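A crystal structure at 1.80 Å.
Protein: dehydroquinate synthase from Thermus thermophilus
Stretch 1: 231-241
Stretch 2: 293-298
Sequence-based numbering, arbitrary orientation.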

# COMPACT_ATOMS: atom_id res chain seq x y z
N HIS A 231 16.12 20.73 4.89
CA HIS A 231 14.80 20.31 5.34
C HIS A 231 14.57 20.23 6.85
O HIS A 231 13.42 20.24 7.30
CB HIS A 231 14.45 18.95 4.71
CG HIS A 231 14.06 19.03 3.27
ND1 HIS A 231 14.91 19.51 2.29
CD2 HIS A 231 12.91 18.69 2.63
CE1 HIS A 231 14.31 19.45 1.12
NE2 HIS A 231 13.10 18.96 1.29
N THR A 232 15.64 20.17 7.63
CA THR A 232 15.49 20.10 9.08
C THR A 232 14.92 21.42 9.60
O THR A 232 13.93 21.43 10.34
CB THR A 232 16.84 19.82 9.78
OG1 THR A 232 17.38 18.58 9.29
CG2 THR A 232 16.64 19.70 11.29
N LEU A 233 15.53 22.53 9.20
CA LEU A 233 15.02 23.83 9.61
C LEU A 233 13.77 24.15 8.81
O LEU A 233 12.81 24.72 9.33
CB LEU A 233 16.07 24.93 9.39
CG LEU A 233 15.58 26.33 9.77
CD1 LEU A 233 15.16 26.35 11.23
CD2 LEU A 233 16.66 27.36 9.50
N GLY A 234 13.78 23.76 7.53
CA GLY A 234 12.63 24.01 6.67
C GLY A 234 11.35 23.45 7.27
O GLY A 234 10.33 24.13 7.34
N HIS A 235 11.42 22.20 7.69
CA HIS A 235 10.27 21.53 8.29
C HIS A 235 9.79 22.28 9.53
O HIS A 235 8.59 22.44 9.74
CB HIS A 235 10.66 20.11 8.67
CG HIS A 235 9.55 19.34 9.33
ND1 HIS A 235 8.48 18.85 8.63
CD2 HIS A 235 9.35 19.01 10.63
CE1 HIS A 235 7.66 18.23 9.47
NE2 HIS A 235 8.16 18.32 10.68
N ALA A 236 10.74 22.74 10.34
CA ALA A 236 10.43 23.47 11.56
C ALA A 236 9.71 24.78 11.26
O ALA A 236 8.80 25.18 11.99
CB ALA A 236 11.71 23.73 12.34
N LEU A 237 10.13 25.45 10.19
CA LEU A 237 9.52 26.72 9.80
C LEU A 237 8.11 26.50 9.28
O LEU A 237 7.19 27.26 9.60
CB LEU A 237 10.38 27.40 8.73
CG LEU A 237 11.76 27.87 9.20
CD1 LEU A 237 12.58 28.33 8.00
CD2 LEU A 237 11.62 28.98 10.22
N GLU A 238 7.93 25.45 8.49
CA GLU A 238 6.61 25.13 7.95
C GLU A 238 5.65 24.84 9.09
O GLU A 238 4.49 25.25 9.06
CB GLU A 238 6.70 23.93 7.02
CG GLU A 238 7.21 24.26 5.63
CD GLU A 238 7.27 23.05 4.72
OE1 GLU A 238 8.19 22.23 4.88
OE2 GLU A 238 6.38 22.91 3.86
N ALA A 239 6.14 24.14 10.11
CA ALA A 239 5.31 23.79 11.26
C ALA A 239 4.94 25.02 12.09
O ALA A 239 3.79 25.18 12.50
CB ALA A 239 6.03 22.77 12.13
N GLN A 240 5.92 25.89 12.33
CA GLN A 240 5.67 27.09 13.12
C GLN A 240 4.70 28.05 12.44
O GLN A 240 3.94 28.75 13.12
CB GLN A 240 6.97 27.82 13.41
CG GLN A 240 6.78 29.00 14.35
CD GLN A 240 7.76 30.12 14.09
OE1 GLN A 240 8.59 30.03 13.19
NE2 GLN A 240 7.67 31.18 14.89
N THR A 241 4.73 28.10 11.12
CA THR A 241 3.85 28.99 10.37
C THR A 241 2.50 28.34 10.10
O THR A 241 1.68 28.88 9.35
CB THR A 241 4.47 29.39 9.02
OG1 THR A 241 4.64 28.22 8.20
CG2 THR A 241 5.81 30.06 9.22
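Stretch 2 293-298: DLLPYL

Stretch 2 packs against one side of the stretch 1 helix through a small apolar contact, with no direct hydrogen bond between the two and one water joining their backbones. Stretch 1 is helical from 231 to 240, and Thr-241 is the first residue to leave helical phi/psi. Stretch 2 follows a compact, turned path: Tyr-297 N donates to Leu-294 O at 2.8 Å and Leu-298 N to Leu-295 O at 2.8 Å. It runs roughly antiparallel to the helix, its last residue, Leu-298, lying near Thr-232. This folding brings Leu-294, Tyr-297 and Leu-298 to the helix, while Leu-295 and Pro-296 stay exposed and make no contact.

The closest CA atoms are those of Ala-236 and Tyr-297, 4.8 Å apart. So near an approach suits alanine, whose single methyl points toward stretch 2: Ala-236 CB is 3.4 Å from Tyr-297 CB, 3.9 Å from Leu-294 CD1 and 4.1 Å from Leu-298 CD2. One turn on, Ala-239 also points toward stretch 2, and its CB meets Tyr-297 CD2 at a tight 3.2 Å. Tyr-297, in the m rotamer, supplies the largest covered area. Its broad ring reaches along the helix, with Ala-236 O and Gln-240 N over one face; Gln-240 N lies 3.8 Å from Tyr-297 CE2. Gln-240 N already donates to Ala-236 O at 3.0 Å within the helix.

The leucines extend the apolar surface toward the start of the helix. Leu-294 and Leu-233 both have chi1 t and chi2 p, and their ends meet, CD1 of Leu-233 to CD1 of Leu-294, at 3.7 Å. Leu-298 CD2 rests 3.8 Å from Thr-232 CG2, so the threonine offers its methyl to the leucine. Nearby, the water donates to Thr-232 O at 2.7 Å and to Tyr-297 O at 3.2 Å, linking two carbonyls that could not bond to each other.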

# COMPACT_ATOMS: atom_id res chain seq x y z
N ASP A 293 12.50 28.34 21.00
CA ASP A 293 11.19 27.95 20.52
C ASP A 293 11.32 27.12 19.24
O ASP A 293 10.33 26.65 18.69
CB ASP A 293 10.34 29.19 20.23
CG ASP A 293 10.23 30.10 21.44
OD1 ASP A 293 9.82 29.62 22.51
OD2 ASP A 293 10.54 31.31 21.30
N LEU A 294 12.56 26.95 18.79
CA LEU A 294 12.84 26.17 17.59
C LEU A 294 12.98 24.69 17.93
O LEU A 294 12.36 23.84 17.30
CB LEU A 294 14.13 26.67 16.94
CG LEU A 294 14.55 26.00 15.63
CD1 LEU A 294 13.54 26.35 14.54
CD2 LEU A 294 15.94 26.45 15.23
N LEU A 295 13.81 24.41 18.93
CA LEU A 295 14.08 23.05 19.39
C LEU A 295 12.89 22.09 19.27
O LEU A 295 13.04 20.97 18.77
CB LEU A 295 14.57 23.08 20.83
CG LEU A 295 15.88 23.83 21.09
CD1 LEU A 295 16.16 23.87 22.58
CD2 LEU A 295 17.02 23.16 20.34
N PRO A 296 11.70 22.51 19.73
CA PRO A 296 10.52 21.64 19.65
C PRO A 296 10.32 21.03 18.26
O PRO A 296 10.08 19.83 18.12
CB PRO A 296 9.38 22.57 20.05
CG PRO A 296 10.03 23.45 21.06
CD PRO A 296 11.36 23.78 20.40
N TYR A 297 10.42 21.87 17.23
CA TYR A 297 10.23 21.41 15.86
C TYR A 297 11.46 20.68 15.31
O TYR A 297 11.39 20.05 14.26
CB TYR A 297 9.90 22.59 14.94
CG TYR A 297 8.70 23.40 15.38
CD1 TYR A 297 8.85 24.54 16.18
CD2 TYR A 297 7.41 23.02 15.02
CE1 TYR A 297 7.75 25.28 16.59
CE2 TYR A 297 6.30 23.75 15.43
CZ TYR A 297 6.48 24.88 16.22
OH TYR A 297 5.38 25.60 16.63
N LEU A 298 12.57 20.76 16.04
CA LEU A 298 13.80 20.09 15.61
C LEU A 298 13.92 18.71 16.25
O LEU A 298 14.17 17.72 15.56
CB LEU A 298 15.02 20.94 15.98
CG LEU A 298 15.15 22.30 15.30
CD1 LEU A 298 16.44 22.97 15.74
CD2 LEU A 298 15.14 22.12 13.79
O HOH W 1 12.60 19.36 11.38